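Local coordinates for trypsin-like serine protease (Magnetospirillum magneticum, PDB 5HMA), which promotes magnetite nucleation in magnetosomes and activates the MamE protease, and binds transition metals through its protease-like domain, which is itself probably inactive, at residues A[3-6]-A[7-11]; A[34-38]-A[39-43]. All blocks are in the same frame, centred on the assembly; numbering follows the deposited sequence.

Overall arrangement
Contacts 1 and 2 are two local turns at opposite ends of strands in one six-stranded antiparallel barrel of the trypsin-like domain. Contact 1 (3-11) leads the chain into the barrel through strand 9-13; contact 2 (34-43) takes it off strand 33-37 into a helical turn. Their centres are about 18 Å apart, on opposite sides of the centre of the chain, yet they meet where V10 CG2 packs against V34 CG1 at 4.0 Å. Contact 1 lies away from the metal site. Contact 2 is nearer, with the side chain of L38 about 8 Å from that of H71, about 11 Å from that of H186 and about 12 Å from the nickel ion these histidines bind.

Contact 1 of 2, residues A[3-6]-A[7-11]; sequences HTVP and PAVVG
A turn of 3-10 helix delivers the chain into the first barrel strand, 9-13, and is held by V5 and P6 bonding to A8 and V9. It is an example of a proline pair compatible with the first turn of a 3-10 helix. A8 N donates to V5 O over 3.0 Å, the i to i+3 step of a 3-10 helix, approaching at a 35° tilt from the carbonyl plane. V9 N then reaches P6 O at 2.9 Å. That second bond is fairly straight at hydrogen (158°), but its donor sits well above the carbonyl plane rather than on a lone pair.

The two pyrrolidine rings lie side by side and point the same way, with P6 CD and P7 CD 3.6 Å apart; P7 CD also packs at 3.6 Å from T4 O. On the buried side, V5 and V9 meet obliquely through single methyls, V5 CG1 and V9 CG2, at 3.9 Å. With V9 CG1 anti to the backbone N (chi1 -178°), CG2 is left beside that nitrogen, and it passes 3.4 Å from V5 O. F104 of strand 100-106 covers V5, P6 and V9, while F87 packs on V5 and A8; R106 hydrogen-bonds V9 O.

The chemistry divides the work between ring and backbone. Ring closure restricts phi at both prolines and leaves them no N-H, which costs little at the start of a turn, where amides have no preceding carbonyl within it to bond. P7 N lies only 3.0 Å from V5 O, but with no hydrogen to share it cannot bond there, and V5 O accepts its hydrogen bond from A8 N instead. The bend is thus set by two rigid rings and two backbone bonds, with V5 and V9 buried against F104, which P6 also touches, while both prolines are partly exposed.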
ATOM      1  N   HIS A   3      10.013 -11.023  -8.552  1.00118.42           N
ATOM      2  CA  HIS A   3      10.210 -12.246  -7.770  1.00111.49           C
ATOM      3  C   HIS A   3      10.410 -11.937  -6.273  1.00101.06           C
ATOM      4  O   HIS A   3      10.046 -12.741  -5.408  1.00 91.89           O
ATOM      5  CB  HIS A   3      11.422 -13.038  -8.300  1.00121.29           C
ATOM      6  CG  HIS A   3      11.110 -13.982  -9.426  1.00129.03           C
ATOM      7  ND1 HIS A   3       9.897 -14.628  -9.551  1.00129.68           N
ATOM      8  CD2 HIS A   3      11.865 -14.404 -10.470  1.00130.48           C
ATOM      9  CE1 HIS A   3       9.917 -15.398 -10.625  1.00129.02           C
ATOM     10  NE2 HIS A   3      11.100 -15.281 -11.201  1.00127.16           N
ATOM     11  N   THR A   4      10.975 -10.764  -5.980  1.00 94.01           N
ATOM     12  CA  THR A   4      11.404 -10.410  -4.624  1.00 76.46           C
ATOM     13  C   THR A   4      10.523  -9.353  -3.900  1.00 75.25           C
ATOM     14  O   THR A   4      10.611  -9.194  -2.679  1.00 65.56           O
ATOM     15  CB  THR A   4      12.853  -9.899  -4.655  1.00 79.14           C
ATOM     16  OG1 THR A   4      13.314  -9.652  -3.320  1.00 86.89           O
ATOM     17  CG2 THR A   4      12.946  -8.612  -5.477  1.00 81.54           C
ATOM     18  N   VAL A   5       9.692  -8.626  -4.645  1.00 58.47           N
ATOM     19  CA  VAL A   5       8.762  -7.642  -4.061  1.00 49.67           C
ATOM     20  C   VAL A   5       7.427  -8.262  -3.615  1.00 46.76           C
ATOM     21  O   VAL A   5       6.922  -7.935  -2.529  1.00 44.47           O
ATOM     22  CB  VAL A   5       8.498  -6.471  -5.059  1.00 51.58           C
ATOM     23  CG1 VAL A   5       7.307  -5.602  -4.616  1.00 46.45           C
ATOM     24  CG2 VAL A   5       9.735  -5.638  -5.227  1.00 48.65           C
ATOM     25  N   PRO A   6       6.839  -9.158  -4.440  1.00 49.17           N
ATOM     26  CA  PRO A   6       5.507  -9.647  -4.047  1.00 44.24           C
ATOM     27  C   PRO A   6       5.359 -10.251  -2.636  1.00 43.75           C
ATOM     28  O   PRO A   6       4.259 -10.147  -2.088  1.00 41.26           O
ATOM     29  CB  PRO A   6       5.210 -10.718  -5.111  1.00 44.17           C
ATOM     30  CG  PRO A   6       5.975 -10.245  -6.328  1.00 45.79           C
ATOM     31  CD  PRO A   6       7.256  -9.706  -5.754  1.00 46.19           C
ATOM     32  N   PRO A   7       6.413 -10.869  -2.060  1.00 44.28           N
ATOM     33  CA  PRO A   7       6.131 -11.414  -0.722  1.00 43.36           C
ATOM     34  C   PRO A   7       5.726 -10.353   0.300  1.00 51.91           C
ATOM     35  O   PRO A   7       4.970 -10.660   1.224  1.00 44.18           O
ATOM     36  CB  PRO A   7       7.455 -12.068  -0.322  1.00 44.11           C
ATOM     37  CG  PRO A   7       8.081 -12.481  -1.641  1.00 45.42           C
ATOM     38  CD  PRO A   7       7.711 -11.344  -2.586  1.00 40.71           C
ATOM     39  N   ALA A   8       6.187  -9.118   0.113  1.00 43.79           N
ATOM     40  CA  ALA A   8       5.855  -8.028   1.031  1.00 47.51           C
ATOM     41  C   ALA A   8       4.596  -7.250   0.592  1.00 45.05           C
ATOM     42  O   ALA A   8       4.272  -6.209   1.165  1.00 46.73           O
ATOM     43  CB  ALA A   8       7.062  -7.066   1.164  1.00 38.43           C
ATOM     44  N   VAL A   9       3.909  -7.755  -0.437  1.00 44.99           N
ATOM     45  CA  VAL A   9       2.670  -7.149  -0.937  1.00 40.69           C
ATOM     46  C   VAL A   9       1.511  -7.991  -0.440  1.00 42.95           C
ATOM     47  O   VAL A   9       1.438  -9.191  -0.750  1.00 42.17           O
ATOM     48  CB  VAL A   9       2.659  -7.060  -2.477  1.00 41.16           C
ATOM     49  CG1 VAL A   9       1.378  -6.367  -2.976  1.00 39.84           C
ATOM     50  CG2 VAL A   9       3.896  -6.347  -2.968  1.00 40.33           C
ATOM     51  N   VAL A  10       0.625  -7.386   0.351  1.00 39.49           N
ATOM     52  CA  VAL A  10      -0.453  -8.146   0.990  1.00 45.36           C
ATOM     53  C   VAL A  10      -1.815  -7.643   0.553  1.00 49.38           C
ATOM     54  O   VAL A  10      -1.941  -6.538   0.010  1.00 43.76           O
ATOM     55  CB  VAL A  10      -0.371  -8.092   2.535  1.00 43.86           C
ATOM     56  CG1 VAL A  10       0.899  -8.766   3.058  1.00 36.94           C
ATOM     57  CG2 VAL A  10      -0.496  -6.643   3.043  1.00 38.38           C
ATOM     58  N   GLY A  11      -2.840  -8.455   0.802  1.00 45.64           N
ATOM     59  CA  GLY A  11      -4.209  -7.998   0.646  1.00 40.21           C
ATOM     60  C   GLY A  11      -4.740  -7.585   2.016  1.00 46.98           C
ATOM     61  O   GLY A  11      -4.362  -8.169   3.031  1.00 45.34           O
TER

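Contact 2 of 2, residues A[34-38]-A[39-43]; sequences VITTL and HSVSK
The imidazole of H39 has S40 OG over one face, 3.6 Å above the plane and displaced toward the rim, while T37 CB and L38 C approach it obliquely. T37 and H39 lie side by side and point the same way, T37 CB being 3.9 Å from H39 CE1. With chi1 at 75°, H39 CG stands between its own backbone N and carbonyl carbon, folding the ring back beside T37. H39 ND1 is hydrogen-bonded to D72 OD2, which should restrain the rotation of the ring, and T148 and the backbone of a bound peptide also pack on H39.

The same S40 OG shares a 2.7 Å hydrogen bond with T37 OG1, which either could donate, and S40 N adds a longer one to T37 O. L38 O is gripped twice: S42 N comes in almost along the C=O axis, whereas V41 N, at 3.0 Å from L38 O, donates from above the carbonyl plane. Deeper in the barrel, T36 CG2 and V41 CG1 meet tip to tip.

A strand running into a short helical turn that carries a histidine paired with an aspartate recalls trypsin-like proteases. H39 and D72 probably correspond to the histidine and aspartate of the catalytic triad, with T148 probably standing where the serine would be, consistent with an inactive, repurposed domain.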
ATOM      1  N   VAL A  34       2.260  -3.368   8.763  1.00 45.21           N
ATOM      2  CA  VAL A  34       1.715  -3.204   7.422  1.00 40.16           C
ATOM      3  C   VAL A  34       1.247  -1.771   7.258  1.00 53.87           C
ATOM      4  O   VAL A  34       0.520  -1.250   8.120  1.00 50.33           O
ATOM      5  CB  VAL A  34       0.539  -4.176   7.161  1.00 44.39           C
ATOM      6  CG1 VAL A  34      -0.174  -3.832   5.842  1.00 39.42           C
ATOM      7  CG2 VAL A  34       1.012  -5.624   7.183  1.00 41.32           C
ATOM      8  N   ILE A  35       1.651  -1.140   6.160  1.00 46.19           N
ATOM      9  CA  ILE A  35       1.103   0.158   5.776  1.00 46.76           C
ATOM     10  C   ILE A  35       0.014  -0.051   4.731  1.00 53.26           C
ATOM     11  O   ILE A  35       0.188  -0.823   3.786  1.00 48.93           O
ATOM     12  CB  ILE A  35       2.178   1.099   5.231  1.00 51.65           C
ATOM     13  CG1 ILE A  35       3.151   1.502   6.339  1.00 54.78           C
ATOM     14  CG2 ILE A  35       1.525   2.349   4.657  1.00 50.16           C
ATOM     15  CD1 ILE A  35       2.561   2.507   7.295  1.00 63.98           C
ATOM     16  N   THR A  36      -1.112   0.635   4.897  1.00 50.45           N
ATOM     17  CA  THR A  36      -2.178   0.556   3.914  1.00 43.26           C
ATOM     18  C   THR A  36      -2.913   1.898   3.910  1.00 50.61           C
ATOM     19  O   THR A  36      -2.537   2.800   4.663  1.00 55.65           O
ATOM     20  CB  THR A  36      -3.133  -0.632   4.214  1.00 45.76           C
ATOM     21  OG1 THR A  36      -4.030  -0.816   3.110  1.00 51.24           O
ATOM     22  CG2 THR A  36      -3.930  -0.383   5.499  1.00 36.18           C
ATOM     23  N   THR A  37      -3.926   2.049   3.054  1.00 44.72           N
ATOM     24  CA  THR A  37      -4.694   3.297   2.979  1.00 53.19           C
ATOM     25  C   THR A  37      -5.738   3.345   4.087  1.00 50.05           C
ATOM     26  O   THR A  37      -6.421   2.351   4.335  1.00 47.21           O
ATOM     27  CB  THR A  37      -5.400   3.459   1.618  1.00 58.39           C
ATOM     28  OG1 THR A  37      -5.706   2.161   1.077  1.00 52.69           O
ATOM     29  CG2 THR A  37      -4.515   4.236   0.636  1.00 56.80           C
ATOM     30  N   LEU A  38      -5.863   4.493   4.746  1.00 51.66           N
ATOM     31  CA  LEU A  38      -6.763   4.626   5.893  1.00 53.72           C
ATOM     32  C   LEU A  38      -8.241   4.408   5.519  1.00 58.30           C
ATOM     33  O   LEU A  38      -8.943   3.653   6.192  1.00 57.23           O
ATOM     34  CB  LEU A  38      -6.578   5.999   6.554  1.00 53.14           C
ATOM     35  CG  LEU A  38      -7.459   6.284   7.774  1.00 58.51           C
ATOM     36  CD1 LEU A  38      -7.314   5.183   8.808  1.00 54.36           C
ATOM     37  CD2 LEU A  38      -7.127   7.637   8.399  1.00 52.15           C
ATOM     38  N   HIS A  39      -8.712   5.041   4.443  1.00 56.20           N
ATOM     39  CA  HIS A  39     -10.118   4.897   4.043  1.00 56.57           C
ATOM     40  C   HIS A  39     -10.491   3.444   3.721  1.00 62.86           C
ATOM     41  O   HIS A  39     -11.662   3.088   3.731  1.00 57.05           O
ATOM     42  CB  HIS A  39     -10.443   5.792   2.838  1.00 59.81           C
ATOM     43  CG  HIS A  39      -9.913   5.279   1.529  1.00 66.90           C
ATOM     44  ND1 HIS A  39      -8.693   5.665   1.013  1.00 68.75           N
ATOM     45  CD2 HIS A  39     -10.448   4.424   0.625  1.00 65.41           C
ATOM     46  CE1 HIS A  39      -8.497   5.064  -0.148  1.00 64.51           C
ATOM     47  NE2 HIS A  39      -9.551   4.309  -0.409  1.00 60.49           N
ATOM     48  N   SER A  40      -9.501   2.601   3.451  1.00 55.46           N
ATOM     49  CA  SER A  40      -9.774   1.206   3.120  1.00 51.20           C
ATOM     50  C   SER A  40     -10.107   0.360   4.351  1.00 54.24           C
ATOM     51  O   SER A  40     -10.752  -0.682   4.236  1.00 58.53           O
ATOM     52  CB  SER A  40      -8.575   0.582   2.390  1.00 46.02           C
ATOM     53  OG  SER A  40      -8.280   1.290   1.208  1.00 61.20           O
ATOM     54  N   VAL A  41      -9.664   0.791   5.527  1.00 55.53           N
ATOM     55  CA  VAL A  41      -9.816  -0.049   6.711  1.00 55.64           C
ATOM     56  C   VAL A  41     -10.636   0.610   7.814  1.00 60.29           C
ATOM     57  O   VAL A  41     -11.135  -0.080   8.700  1.00 59.44           O
ATOM     58  CB  VAL A  41      -8.445  -0.461   7.270  1.00 58.51           C
ATOM     59  CG1 VAL A  41      -7.710  -1.312   6.264  1.00 56.81           C
ATOM     60  CG2 VAL A  41      -7.625   0.776   7.651  1.00 52.60           C
ATOM     61  N   SER A  42     -10.784   1.930   7.760  1.00 58.55           N
ATOM     62  CA  SER A  42     -11.331   2.675   8.895  1.00 69.73           C
ATOM     63  C   SER A  42     -12.772   2.301   9.255  1.00 77.68           C
ATOM     64  O   SER A  42     -13.241   2.601  10.354  1.00 70.80           O
ATOM     65  CB  SER A  42     -11.256   4.172   8.622  1.00 64.85           C
ATOM     66  OG  SER A  42     -12.034   4.499   7.487  1.00 67.61           O
ATOM     67  N   LYS A  43     -13.479   1.648   8.339  1.00 75.92           N
ATOM     68  CA  LYS A  43     -14.871   1.309   8.608  1.00 70.12           C
ATOM     69  C   LYS A  43     -15.088  -0.204   8.681  1.00 67.89           C
ATOM     70  O   LYS A  43     -16.223  -0.668   8.819  1.00 74.37           O
ATOM     71  CB  LYS A  43     -15.779   1.948   7.553  1.00 75.11           C
ATOM     72  CG  LYS A  43     -15.697   3.481   7.561  1.00 85.83           C
ATOM     73  CD  LYS A  43     -16.684   4.126   6.595  1.00 99.82           C
ATOM     74  CE  LYS A  43     -16.802   5.636   6.830  1.00103.49           C
ATOM     75  NZ  LYS A  43     -15.490   6.351   6.719  1.00 96.35           N
TER